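Local coordinates for protein phosphodiesterase (Trypanosoma brucei brucei, PDB 5H2Q) that belongs to the HD-type phosphodiesterase clan, has an all-helical fold, and holds a zinc ion and a magnesium ion, at residues E263-G268 with F282-N287; V85-F90 with A257-E262; N137-K142 with D269-R274. All blocks are in the same frame, centred on the assembly; numbering follows the deposited sequence.

Three successive pieces of helix 250-274 take part, one in each contact. The loop 85-90 comes first along the chain and meets the helix at 257-262, closing contact 2. The short helix 137-142 follows and packs on 269-274, closing contact 3. Contacts 2 and 3 therefore cross. Contact 1 opens at 263-268, just after contact 2 has closed, and ends in the loop at 282-287, so it crosses contact 3 and follows contact 2. Bridges join neighbouring contacts: Glu262 to Arg284 between contacts 2 and 1, and Lys272 to Asp283 between contacts 3 and 1. Contacts 1 and 2 both touch the bound LLI.

Contact 1 (E263-G268 with F282-N287). With LLI ((4~{a}~{S},8~{a}~{R})-2-cycloheptyl-4-[4-methoxy-3-[2-(2-oxidanylideneimidazolidin-1-yl)ethoxy]phenyl]-4~{a},5,8,8~{a}-tetrahydrophthalazin-1-one), chain E.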
loop_
_atom_site.group_PDB
_atom_site.type_symbol
_atom_site.label_atom_id
_atom_site.label_comp_id
_atom_site.label_asym_id
_atom_site.label_seq_id
_atom_site.Cartn_x
_atom_site.Cartn_y
_atom_site.Cartn_z
ATOM N N GLU A 263 -10.761 -1.732 12.718
ATOM C CA GLU A 263 -11.480 -1.626 11.455
ATOM C C GLU A 263 -12.313 -2.886 11.169
ATOM O O GLU A 263 -13.500 -2.760 10.868
ATOM C CB GLU A 263 -10.500 -1.371 10.299
ATOM C CG GLU A 263 -11.262 -1.072 9.023
ATOM C CD GLU A 263 -10.340 -0.547 7.955
ATOM O OE1 GLU A 263 -9.938 0.636 8.049
ATOM O OE2 GLU A 263 -10.071 -1.303 6.995
ATOM N N PHE A 264 -11.696 -4.086 11.286
ATOM C CA PHE A 264 -12.330 -5.382 11.053
ATOM C C PHE A 264 -13.554 -5.563 11.952
ATOM O O PHE A 264 -14.612 -5.947 11.465
ATOM C CB PHE A 264 -11.319 -6.526 11.221
ATOM C CG PHE A 264 -10.415 -6.811 10.037
ATOM C CD1 PHE A 264 -10.252 -5.877 9.016
ATOM C CD2 PHE A 264 -9.691 -7.992 9.966
ATOM C CE1 PHE A 264 -9.405 -6.132 7.934
ATOM C CE2 PHE A 264 -8.846 -8.253 8.878
ATOM C CZ PHE A 264 -8.708 -7.320 7.868
ATOM N N TYR A 265 -13.433 -5.174 13.234
ATOM C CA TYR A 265 -14.530 -5.255 14.205
ATOM C C TYR A 265 -15.701 -4.360 13.828
ATOM O O TYR A 265 -16.860 -4.754 14.027
ATOM C CB TYR A 265 -14.021 -4.916 15.623
ATOM C CG TYR A 265 -13.219 -6.012 16.287
ATOM C CD1 TYR A 265 -13.090 -7.269 15.697
ATOM C CD2 TYR A 265 -12.608 -5.806 17.520
ATOM C CE1 TYR A 265 -12.402 -8.297 16.330
ATOM C CE2 TYR A 265 -11.915 -6.827 18.160
ATOM C CZ TYR A 265 -11.801 -8.067 17.558
ATOM O OH TYR A 265 -11.085 -9.063 18.169
ATOM N N ARG A 266 -15.426 -3.171 13.251
ATOM C CA ARG A 266 -16.496 -2.279 12.799
ATOM C C ARG A 266 -17.246 -2.898 11.626
ATOM O O ARG A 266 -18.450 -2.691 11.490
ATOM C CB ARG A 266 -15.963 -0.901 12.414
ATOM C CG ARG A 266 -15.400 -0.153 13.599
ATOM C CD ARG A 266 -15.145 1.297 13.299
ATOM N NE ARG A 266 -14.429 1.919 14.415
ATOM C CZ ARG A 266 -14.042 3.189 14.449
ATOM N NH1 ARG A 266 -14.300 3.998 13.427
ATOM N NH2 ARG A 266 -13.395 3.662 15.502
ATOM N N GLN A 267 -16.527 -3.637 10.759
ATOM C CA GLN A 267 -17.194 -4.312 9.645
ATOM C C GLN A 267 -18.124 -5.389 10.230
ATOM O O GLN A 267 -19.287 -5.480 9.829
ATOM C CB GLN A 267 -16.194 -4.952 8.676
ATOM C CG GLN A 267 -16.908 -5.839 7.640
ATOM C CD GLN A 267 -16.036 -6.351 6.526
ATOM O OE1 GLN A 267 -15.081 -5.703 6.107
ATOM N NE2 GLN A 267 -16.379 -7.513 5.991
ATOM N N GLY A 268 -17.591 -6.179 11.161
ATOM C CA GLY A 268 -18.329 -7.253 11.828
ATOM C C GLY A 268 -19.570 -6.737 12.522
ATOM O O GLY A 268 -20.617 -7.396 12.459
ATOM N N PHE A 282 -13.681 -10.722 12.364
ATOM C CA PHE A 282 -14.428 -9.459 12.364
ATOM C C PHE A 282 -15.438 -9.314 13.532
ATOM O O PHE A 282 -16.121 -8.298 13.623
ATOM C CB PHE A 282 -15.133 -9.284 10.994
ATOM C CG PHE A 282 -14.241 -9.413 9.778
ATOM C CD1 PHE A 282 -13.901 -10.664 9.270
ATOM C CD2 PHE A 282 -13.739 -8.285 9.141
ATOM C CE1 PHE A 282 -13.074 -10.783 8.147
ATOM C CE2 PHE A 282 -12.913 -8.404 8.019
ATOM C CZ PHE A 282 -12.575 -9.651 7.534
ATOM N N ASP A 283 -15.492 -10.300 14.449
ATOM C CA ASP A 283 -16.415 -10.338 15.591
ATOM C C ASP A 283 -15.931 -9.536 16.835
ATOM O O ASP A 283 -15.022 -9.971 17.521
ATOM C CB ASP A 283 -16.705 -11.800 15.933
ATOM C CG ASP A 283 -18.090 -12.045 16.470
ATOM O OD1 ASP A 283 -18.490 -11.338 17.419
ATOM O OD2 ASP A 283 -18.761 -12.966 15.963
ATOM N N ARG A 284 -16.532 -8.367 17.103
ATOM C CA ARG A 284 -16.157 -7.447 18.195
ATOM C C ARG A 284 -16.491 -7.982 19.586
ATOM O O ARG A 284 -15.592 -8.040 20.430
ATOM C CB ARG A 284 -16.771 -6.051 17.965
ATOM C CG ARG A 284 -16.666 -5.069 19.131
ATOM C CD ARG A 284 -15.642 -3.995 18.879
ATOM N NE ARG A 284 -16.029 -3.119 17.773
ATOM C CZ ARG A 284 -15.679 -1.843 17.678
ATOM N NH1 ARG A 284 -14.957 -1.272 18.634
ATOM N NH2 ARG A 284 -16.065 -1.120 16.637
ATOM N N SER A 285 -17.779 -8.339 19.827
ATOM C CA SER A 285 -18.290 -8.883 21.099
ATOM C C SER A 285 -17.570 -10.183 21.479
ATOM O O SER A 285 -17.083 -10.286 22.609
ATOM C CB SER A 285 -19.801 -9.087 21.035
ATOM O OG SER A 285 -20.149 -10.011 20.018
ATOM N N LYS A 286 -17.464 -11.152 20.523
ATOM C CA LYS A 286 -16.691 -12.390 20.706
ATOM C C LYS A 286 -15.247 -11.899 20.684
ATOM O O LYS A 286 -14.965 -10.935 19.967
ATOM C CB LYS A 286 -16.928 -13.364 19.535
ATOM C CG LYS A 286 -15.983 -14.568 19.487
ATOM C CD LYS A 286 -15.544 -14.899 18.063
ATOM C CE LYS A 286 -16.056 -16.241 17.583
ATOM N NZ LYS A 286 -17.512 -16.215 17.271
ATOM N N ASN A 287 -14.340 -12.488 21.482
ATOM C CA ASN A 287 -13.008 -11.928 21.428
ATOM C C ASN A 287 -11.864 -12.917 21.327
ATOM O O ASN A 287 -11.798 -13.929 22.027
ATOM C CB ASN A 287 -12.776 -10.964 22.555
ATOM C CG ASN A 287 -13.091 -9.568 22.093
ATOM O OD1 ASN A 287 -12.504 -9.054 21.127
ATOM N ND2 ASN A 287 -13.945 -8.884 22.829
HETATM C C2 LLI E . -3.661 -8.075 9.220
HETATM C C3 LLI E . -2.849 -6.934 9.398
HETATM O O1 LLI E . -3.843 -8.866 10.328
HETATM C C12 LLI E . -4.778 -6.590 4.537
HETATM C C14 LLI E . -6.164 -6.600 3.841
HETATM C C15 LLI E . -6.659 -8.004 3.505
HETATM C C16 LLI E . -3.681 -7.079 3.578
HETATM C C17 LLI E . -3.813 -6.494 2.193
HETATM C C18 LLI E . -6.142 -5.700 2.595
HETATM C C19 LLI E . -4.949 -5.982 1.718
HETATM C C21 LLI E . -6.663 -10.362 4.351
HETATM C C22 LLI E . -7.575 -10.748 5.580
HETATM C C23 LLI E . -5.392 -11.256 4.213
HETATM C C24 LLI E . -8.138 -12.169 5.636
HETATM C C25 LLI E . -5.555 -12.770 4.087
HETATM C C26 LLI E . -5.861 -13.507 5.395
HETATM C C27 LLI E . -7.183 -13.252 6.136
HETATM C C28 LLI E . -4.645 -10.048 10.185
HETATM C C29 LLI E . -4.766 -10.662 11.550
HETATM C C4 LLI E . -4.313 -8.273 8.010
HETATM C C5 LLI E . -2.726 -6.007 8.368
HETATM C C6 LLI E . -4.184 -7.345 6.978
HETATM C C7 LLI E . -3.394 -6.215 7.172
HETATM O O8 LLI E . -2.216 -6.843 10.609
HETATM C C9 LLI E . -1.573 -5.606 10.936
HETATM C C10 LLI E . -4.894 -7.566 5.696
HETATM N N11 LLI E . -5.631 -8.662 5.639
HETATM N N13 LLI E . -6.311 -8.935 4.482
HETATM O O20 LLI E . -7.274 -8.270 2.486
HETATM N N30 LLI E . -5.771 -9.995 12.395
HETATM C C31 LLI E . -7.086 -9.593 11.889
HETATM C C32 LLI E . -5.476 -9.347 13.564
HETATM C C33 LLI E . -7.719 -8.922 13.103
HETATM N N34 LLI E . -6.582 -8.715 13.986
HETATM O O35 LLI E . -4.397 -9.388 14.139
HETATM O O HOH W 1 -12.559 -11.281 17.727
#
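An aromatic stack between Phe264 and Phe282 lies at the heart of this helix-to-loop contact, where helix 250-274 is covered by the loop leading to helix 290-312. The two rings form an offset stack, with centroids 4.6 Å apart and planes tilted by 26°. Phe282 CE2 sits over one face of the Phe264 ring, towards its rim. On the face of the Phe282 ring turned away from Phe264 lies NE2 of the Gln267 amide, a group itself bound to Asn136 and Glu271. Phe264 also touches LLI, with CD2 3.6 Å from C31.

The loop backbone comes close where the helix has no side chain. Phe282 O receives the CA-H of Gly268 at a CA-to-O distance of 3.0 Å, and a longer CA-H contact from Tyr265. The Tyr265 ring has Arg284 CA over one face, 3.9 Å from its centroid. CG of Arg284 is anti to the backbone N (chi1 170°), and the chain then bends, bringing NE to within 3.4 Å of Tyr265 CB. The guanidinium groups of Arg266 and Arg284 lie nearly parallel despite their like charge. Glu262 forms salt bridges to both, which would offset the repulsion.

Water 1 joins Tyr265 OH, at 2.7 Å, to Asp283 O, to which it donates. Asp283 OD1 accepts from Lys286 N in an Asx motif within the loop, and it also has a salt bridge to Lys272. Asn287 OD1 ends 3.3 Å from Tyr265 OH.

The loop corresponds to the M-loop of the phosphodiesterase fold. Phe264 belongs to the ligand pocket, and the Tyr265 and Asn287 region is consistent with the P-pocket described for trypanosomal phosphodiesterases.

Contact 2 (V85-F90 with A257-E262); sequences VPYHNF and AMAVTE. With LLI ((4~{a}~{S},8~{a}~{R})-2-cycloheptyl-4-[4-methoxy-3-[2-(2-oxidanylideneimidazolidin-1-yl)ethoxy]phenyl]-4~{a},5,8,8~{a}-tetrahydrophthalazin-1-one), chain E.
Tyr87 lies beside Val260, the two side chains running alongside in the same sense, with Tyr87 CD1 3.8 Å from Val260 CB. Val260 CG2 lies over one face of the tyrosine ring, offset towards the rim, and Ala259 CB meets the ring edge. Ala259 CB also rests 3.4 Å from Pro86 O. Pro86 packs farther along the helix, its CG 4.0 Å from Glu262 CG. CG of Tyr87 is anti to its backbone N (chi1 -176°), which swings the ring against Val260 and leaves Tyr87 OH 4.0 Å from LLI C5.

The other branch of Val260, CG1, touches the bound LLI at O8, 3.5 Å away. Thr261 OG1 accepts from LLI N34 at 2.8 Å, with an N-H...O angle of 145°. It donates in turn to Ala257 O, which Thr261 N reaches from the opposite face of the carbonyl plane.

His88 and Asn89 begin the HNxxH signature of the phosphodiesterase family, and its second histidine, His92, is a zinc ligand.

Tyr87 CD2 stands over the centre of the His88 ring. Farther out, Glu263 holds both residues by hydrogen bonds, OE1 with Tyr87 N and, probably, OE2 with His88 ND1. Tyr87 OH is bonded to Asn245. Asn89 ND2 donates to Val85 O at 2.9 Å, bridging back across the loop, while Asn89 OD1 caps the N terminus of helix 90-105 through weak bonds to the backbone N of Tyr91 and His92.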
loop_
_atom_site.group_PDB
_atom_site.type_symbol
_atom_site.label_atom_id
_atom_site.label_comp_id
_atom_site.label_asym_id
_atom_site.label_seq_id
_atom_site.Cartn_x
_atom_site.Cartn_y
_atom_site.Cartn_z
ATOM N N VAL A 85 -11.310 6.198 8.563
ATOM C CA VAL A 85 -11.494 4.826 9.000
ATOM C C VAL A 85 -10.268 4.403 9.836
ATOM O O VAL A 85 -9.243 5.098 9.753
ATOM C CB VAL A 85 -11.790 3.867 7.816
ATOM C CG1 VAL A 85 -13.139 4.197 7.159
ATOM C CG2 VAL A 85 -10.669 3.908 6.795
ATOM N N PRO A 86 -10.321 3.328 10.653
ATOM C CA PRO A 86 -9.177 3.039 11.544
ATOM C C PRO A 86 -7.892 2.554 10.865
ATOM O O PRO A 86 -6.797 2.828 11.363
ATOM C CB PRO A 86 -9.728 1.978 12.514
ATOM C CG PRO A 86 -11.236 2.084 12.399
ATOM C CD PRO A 86 -11.469 2.442 10.965
ATOM N N TYR A 87 -8.014 1.833 9.741
ATOM C CA TYR A 87 -6.819 1.290 9.067
ATOM C C TYR A 87 -6.613 1.798 7.651
ATOM O O TYR A 87 -5.528 2.275 7.348
ATOM C CB TYR A 87 -6.805 -0.247 9.094
ATOM C CG TYR A 87 -5.557 -0.867 8.491
ATOM C CD1 TYR A 87 -4.400 -1.036 9.249
ATOM C CD2 TYR A 87 -5.497 -1.187 7.134
ATOM C CE1 TYR A 87 -3.251 -1.617 8.701
ATOM C CE2 TYR A 87 -4.347 -1.738 6.567
ATOM C CZ TYR A 87 -3.227 -1.951 7.353
ATOM O OH TYR A 87 -2.096 -2.453 6.751
ATOM N N HIS A 88 -7.629 1.682 6.781
ATOM C CA HIS A 88 -7.488 2.086 5.386
ATOM C C HIS A 88 -7.690 3.588 5.191
ATOM O O HIS A 88 -8.498 4.028 4.374
ATOM C CB HIS A 88 -8.376 1.234 4.469
ATOM C CG HIS A 88 -7.881 -0.170 4.287
ATOM N ND1 HIS A 88 -8.458 -1.223 4.955
ATOM C CD2 HIS A 88 -6.863 -0.639 3.527
ATOM C CE1 HIS A 88 -7.786 -2.304 4.590
ATOM N NE2 HIS A 88 -6.838 -2.002 3.694
ATOM N N ASN A 89 -6.906 4.387 5.948
ATOM C CA ASN A 89 -6.949 5.838 5.855
ATOM C C ASN A 89 -5.669 6.304 5.139
ATOM O O ASN A 89 -4.870 5.479 4.677
ATOM C CB ASN A 89 -7.078 6.434 7.261
ATOM C CG ASN A 89 -6.028 5.874 8.181
ATOM O OD1 ASN A 89 -4.842 5.734 7.806
ATOM N ND2 ASN A 89 -6.442 5.439 9.350
ATOM N N PHE A 90 -5.514 7.621 4.958
ATOM C CA PHE A 90 -4.343 8.167 4.255
ATOM C C PHE A 90 -2.991 7.686 4.847
ATOM O O PHE A 90 -2.031 7.506 4.092
ATOM C CB PHE A 90 -4.401 9.694 4.258
ATOM C CG PHE A 90 -3.383 10.375 3.376
ATOM C CD1 PHE A 90 -3.284 10.057 2.021
ATOM C CD2 PHE A 90 -2.530 11.345 3.892
ATOM C CE1 PHE A 90 -2.359 10.709 1.190
ATOM C CE2 PHE A 90 -1.618 12.001 3.070
ATOM C CZ PHE A 90 -1.522 11.672 1.723
ATOM N N ALA A 257 -1.580 -3.537 14.012
ATOM C CA ALA A 257 -2.455 -4.649 14.416
ATOM C C ALA A 257 -3.685 -4.127 15.154
ATOM O O ALA A 257 -4.801 -4.547 14.841
ATOM C CB ALA A 257 -1.692 -5.635 15.280
ATOM N N MET A 258 -3.504 -3.138 16.041
ATOM C CA MET A 258 -4.624 -2.525 16.759
ATOM C C MET A 258 -5.595 -1.852 15.788
ATOM O O MET A 258 -6.809 -2.048 15.904
ATOM C CB MET A 258 -4.131 -1.519 17.809
ATOM C CG MET A 258 -3.405 -2.165 18.982
ATOM S SD MET A 258 -2.435 -0.960 19.940
ATOM C CE MET A 258 -3.741 0.048 20.634
ATOM N N ALA A 259 -5.060 -1.064 14.831
ATOM C CA ALA A 259 -5.841 -0.331 13.834
ATOM C C ALA A 259 -6.639 -1.300 12.925
ATOM O O ALA A 259 -7.851 -1.085 12.737
ATOM C CB ALA A 259 -4.913 0.551 12.990
ATOM N N VAL A 260 -5.979 -2.354 12.388
ATOM C CA VAL A 260 -6.656 -3.328 11.519
ATOM C C VAL A 260 -7.778 -4.061 12.285
ATOM O O VAL A 260 -8.865 -4.250 11.737
ATOM C CB VAL A 260 -5.714 -4.304 10.766
ATOM C CG1 VAL A 260 -5.236 -5.462 11.651
ATOM C CG2 VAL A 260 -6.388 -4.839 9.507
ATOM N N THR A 261 -7.506 -4.423 13.550
ATOM C CA THR A 261 -8.479 -5.092 14.440
ATOM C C THR A 261 -9.720 -4.224 14.595
ATOM O O THR A 261 -10.820 -4.721 14.350
ATOM C CB THR A 261 -7.823 -5.427 15.787
ATOM O OG1 THR A 261 -6.774 -6.337 15.534
ATOM C CG2 THR A 261 -8.806 -6.058 16.792
ATOM N N GLU A 262 -9.548 -2.929 14.975
ATOM C CA GLU A 262 -10.663 -2.008 15.154
ATOM C C GLU A 262 -11.456 -1.859 13.864
ATOM O O GLU A 262 -12.683 -1.951 13.898
ATOM C CB GLU A 262 -10.217 -0.644 15.708
ATOM C CG GLU A 262 -11.346 0.349 15.967
ATOM C CD GLU A 262 -12.523 -0.127 16.812
ATOM O OE1 GLU A 262 -13.650 0.356 16.564
ATOM O OE2 GLU A 262 -12.338 -1.009 17.684
HETATM C C2 LLI E . -3.661 -8.075 9.220
HETATM C C3 LLI E . -2.849 -6.934 9.398
HETATM O O1 LLI E . -3.843 -8.866 10.328
HETATM C C12 LLI E . -4.778 -6.590 4.537
HETATM C C14 LLI E . -6.164 -6.600 3.841
HETATM C C15 LLI E . -6.659 -8.004 3.505
HETATM C C16 LLI E . -3.681 -7.079 3.578
HETATM C C17 LLI E . -3.813 -6.494 2.193
HETATM C C18 LLI E . -6.142 -5.700 2.595
HETATM C C19 LLI E . -4.949 -5.982 1.718
HETATM C C21 LLI E . -6.663 -10.362 4.351
HETATM C C22 LLI E . -7.575 -10.748 5.580
HETATM C C23 LLI E . -5.392 -11.256 4.213
HETATM C C24 LLI E . -8.138 -12.169 5.636
HETATM C C25 LLI E . -5.555 -12.770 4.087
HETATM C C26 LLI E . -5.861 -13.507 5.395
HETATM C C27 LLI E . -7.183 -13.252 6.136
HETATM C C28 LLI E . -4.645 -10.048 10.185
HETATM C C29 LLI E . -4.766 -10.662 11.550
HETATM C C4 LLI E . -4.313 -8.273 8.010
HETATM C C5 LLI E . -2.726 -6.007 8.368
HETATM C C6 LLI E . -4.184 -7.345 6.978
HETATM C C7 LLI E . -3.394 -6.215 7.172
HETATM O O8 LLI E . -2.216 -6.843 10.609
HETATM C C9 LLI E . -1.573 -5.606 10.936
HETATM C C10 LLI E . -4.894 -7.566 5.696
HETATM N N11 LLI E . -5.631 -8.662 5.639
HETATM N N13 LLI E . -6.311 -8.935 4.482
HETATM O O20 LLI E . -7.274 -8.270 2.486
HETATM N N30 LLI E . -5.771 -9.995 12.395
HETATM C C31 LLI E . -7.086 -9.593 11.889
HETATM C C32 LLI E . -5.476 -9.347 13.564
HETATM C C33 LLI E . -7.719 -8.922 13.103
HETATM N N34 LLI E . -6.582 -8.715 13.986
HETATM O O35 LLI E . -4.397 -9.388 14.139
#

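Contact 3 (N137-K142 with D269-R274); sequences NSFYLK and DMEKER
Phe139 and Glu271 are brought together by their torsions. CG of Phe139 is anti to the backbone N (chi1 -177°), which carries the ring across to helix 250-274. CG of Glu271 is anti to the carbonyl carbon, and the rest of its chain is extended. The two side chains run antiparallel alongside each other, and Glu271 CG meets the ring edge 3.7 Å from Phe139 CD2.

The tip of the ring has two more neighbours. Met270 lies roughly perpendicular to the Phe139 side chain, with its bent end placing CE 3.6 Å from Phe139 CZ. Arg274 runs past the same tip, with NE 3.6 Å from Phe139 CZ and near the plane of the ring. Phe139 CZ in turn lies over one face of the Arg274 guanidinium, towards its rim. The two planes are steeply inclined, so the charged group does not lie flat on the ring.

Lys142, one turn after Phe139, bends at chi3 and forms a salt bridge with Glu271. Its NZ is 2.7 Å from Glu271 OE2 and comes from above the carboxylate plane, 63° out of it. Glu271 OE2 also accepts from Gln267 NE2, and Lys142 NZ is bonded to Glu277 O as well. The buried carboxylate thus has donors from both helices.

The axes of the short segments are nearly parallel, at 9°, but 11.7 Å apart. Long side chains rather than close backbones span that distance. The arrangement is plain helix-to-helix packing of the all-helical phosphodiesterase fold, joining the short helix 137-142 to the C-terminal part of helix 250-274.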
loop_
_atom_site.group_PDB
_atom_site.type_symbol
_atom_site.label_atom_id
_atom_site.label_comp_id
_atom_site.label_asym_id
_atom_site.label_seq_id
_atom_site.Cartn_x
_atom_site.Cartn_y
_atom_site.Cartn_z
ATOM N N ASN A 137 -13.966 -6.676 0.209
ATOM C CA ASN A 137 -14.708 -7.025 -1.012
ATOM C C ASN A 137 -15.937 -7.877 -0.691
ATOM O O ASN A 137 -17.024 -7.615 -1.214
ATOM C CB ASN A 137 -13.827 -7.770 -2.011
ATOM C CG ASN A 137 -12.876 -6.861 -2.756
ATOM O OD1 ASN A 137 -12.980 -5.630 -2.679
ATOM N ND2 ASN A 137 -11.854 -7.445 -3.378
ATOM N N SER A 138 -15.760 -8.895 0.168
ATOM C CA SER A 138 -16.848 -9.803 0.568
ATOM C C SER A 138 -18.078 -9.042 1.067
ATOM O O SER A 138 -19.197 -9.375 0.654
ATOM C CB SER A 138 -16.362 -10.766 1.647
ATOM O OG SER A 138 -17.340 -11.779 1.815
ATOM N N PHE A 139 -17.885 -7.995 1.894
ATOM C CA PHE A 139 -18.993 -7.180 2.432
ATOM C C PHE A 139 -19.909 -6.657 1.326
ATOM O O PHE A 139 -21.136 -6.735 1.460
ATOM C CB PHE A 139 -18.471 -5.998 3.273
ATOM C CG PHE A 139 -19.576 -5.169 3.898
ATOM C CD1 PHE A 139 -20.142 -4.097 3.211
ATOM C CD2 PHE A 139 -20.058 -5.466 5.170
ATOM C CE1 PHE A 139 -21.175 -3.347 3.780
ATOM C CE2 PHE A 139 -21.110 -4.729 5.725
ATOM C CZ PHE A 139 -21.651 -3.673 5.031
ATOM N N TYR A 140 -19.321 -6.085 0.264
ATOM C CA TYR A 140 -20.089 -5.524 -0.847
ATOM C C TYR A 140 -20.907 -6.586 -1.568
ATOM O O TYR A 140 -22.007 -6.293 -2.023
ATOM C CB TYR A 140 -19.162 -4.804 -1.837
ATOM C CG TYR A 140 -18.557 -3.569 -1.219
ATOM C CD1 TYR A 140 -19.247 -2.360 -1.217
ATOM C CD2 TYR A 140 -17.349 -3.634 -0.525
ATOM C CE1 TYR A 140 -18.721 -1.229 -0.594
ATOM C CE2 TYR A 140 -16.803 -2.505 0.081
ATOM C CZ TYR A 140 -17.498 -1.307 0.051
ATOM O OH TYR A 140 -16.991 -0.209 0.696
ATOM N N LEU A 141 -20.389 -7.811 -1.649
ATOM C CA LEU A 141 -21.119 -8.898 -2.307
ATOM C C LEU A 141 -22.202 -9.523 -1.445
ATOM O O LEU A 141 -23.276 -9.833 -1.962
ATOM C CB LEU A 141 -20.153 -9.964 -2.832
ATOM C CG LEU A 141 -19.084 -9.426 -3.793
ATOM C CD1 LEU A 141 -17.987 -10.448 -3.989
ATOM C CD2 LEU A 141 -19.695 -8.967 -5.145
ATOM N N LYS A 142 -21.933 -9.712 -0.143
ATOM C CA LYS A 142 -22.887 -10.315 0.798
ATOM C C LYS A 142 -24.104 -9.421 1.015
ATOM O O LYS A 142 -25.198 -9.941 1.243
ATOM C CB LYS A 142 -22.216 -10.576 2.159
ATOM C CG LYS A 142 -21.185 -11.686 2.145
ATOM C CD LYS A 142 -20.664 -11.999 3.541
ATOM C CE LYS A 142 -19.897 -10.862 4.183
ATOM N NZ LYS A 142 -19.264 -11.295 5.453
ATOM N N ASP A 269 -19.491 -5.537 13.150
ATOM C CA ASP A 269 -20.676 -4.932 13.791
ATOM C C ASP A 269 -21.711 -4.543 12.720
ATOM O O ASP A 269 -22.915 -4.770 12.900
ATOM C CB ASP A 269 -20.297 -3.708 14.646
ATOM C CG ASP A 269 -19.445 -3.981 15.878
ATOM O OD1 ASP A 269 -19.261 -5.164 16.229
ATOM O OD2 ASP A 269 -18.901 -3.013 16.446
ATOM N N MET A 270 -21.246 -3.983 11.580
ATOM C CA MET A 270 -22.157 -3.639 10.479
ATOM C C MET A 270 -22.830 -4.860 9.849
ATOM O O MET A 270 -23.998 -4.788 9.479
ATOM C CB MET A 270 -21.434 -2.840 9.405
ATOM C CG MET A 270 -21.233 -1.381 9.783
ATOM S SD MET A 270 -20.420 -0.462 8.449
ATOM C CE MET A 270 -21.547 -0.714 7.128
ATOM N N GLU A 271 -22.103 -5.988 9.761
ATOM C CA GLU A 271 -22.640 -7.245 9.232
ATOM C C GLU A 271 -23.691 -7.778 10.201
ATOM O O GLU A 271 -24.752 -8.213 9.752
ATOM C CB GLU A 271 -21.526 -8.255 9.034
ATOM C CG GLU A 271 -20.612 -7.877 7.881
ATOM C CD GLU A 271 -19.371 -8.727 7.737
ATOM O OE1 GLU A 271 -18.813 -9.184 8.760
ATOM O OE2 GLU A 271 -18.898 -8.848 6.591
ATOM N N LYS A 272 -23.407 -7.723 11.532
ATOM C CA LYS A 272 -24.390 -8.143 12.548
ATOM C C LYS A 272 -25.687 -7.316 12.412
ATOM O O LYS A 272 -26.779 -7.892 12.436
ATOM C CB LYS A 272 -23.819 -7.955 13.949
ATOM C CG LYS A 272 -22.857 -9.053 14.368
ATOM C CD LYS A 272 -22.198 -8.708 15.682
ATOM C CE LYS A 272 -21.231 -9.803 16.049
ATOM N NZ LYS A 272 -20.552 -9.503 17.328
ATOM N N GLU A 273 -25.570 -5.986 12.222
ATOM C CA GLU A 273 -26.727 -5.082 12.067
ATOM C C GLU A 273 -27.525 -5.378 10.772
ATOM O O GLU A 273 -28.730 -5.127 10.724
ATOM C CB GLU A 273 -26.297 -3.595 12.078
ATOM C CG GLU A 273 -25.557 -3.091 13.310
ATOM C CD GLU A 273 -26.210 -3.286 14.664
ATOM O OE1 GLU A 273 -27.363 -2.834 14.840
ATOM O OE2 GLU A 273 -25.545 -3.839 15.569
ATOM N N ARG A 274 -26.854 -5.891 9.728
ATOM C CA ARG A 274 -27.467 -6.163 8.428
ATOM C C ARG A 274 -27.955 -7.607 8.255
ATOM O O ARG A 274 -28.556 -7.936 7.228
ATOM C CB ARG A 274 -26.518 -5.762 7.294
ATOM C CG ARG A 274 -26.339 -4.258 7.153
ATOM C CD ARG A 274 -25.192 -3.939 6.228
ATOM N NE ARG A 274 -24.861 -2.515 6.239
ATOM C CZ ARG A 274 -25.079 -1.684 5.226
ATOM N NH1 ARG A 274 -25.630 -2.127 4.100
ATOM N NH2 ARG A 274 -24.740 -0.405 5.324
#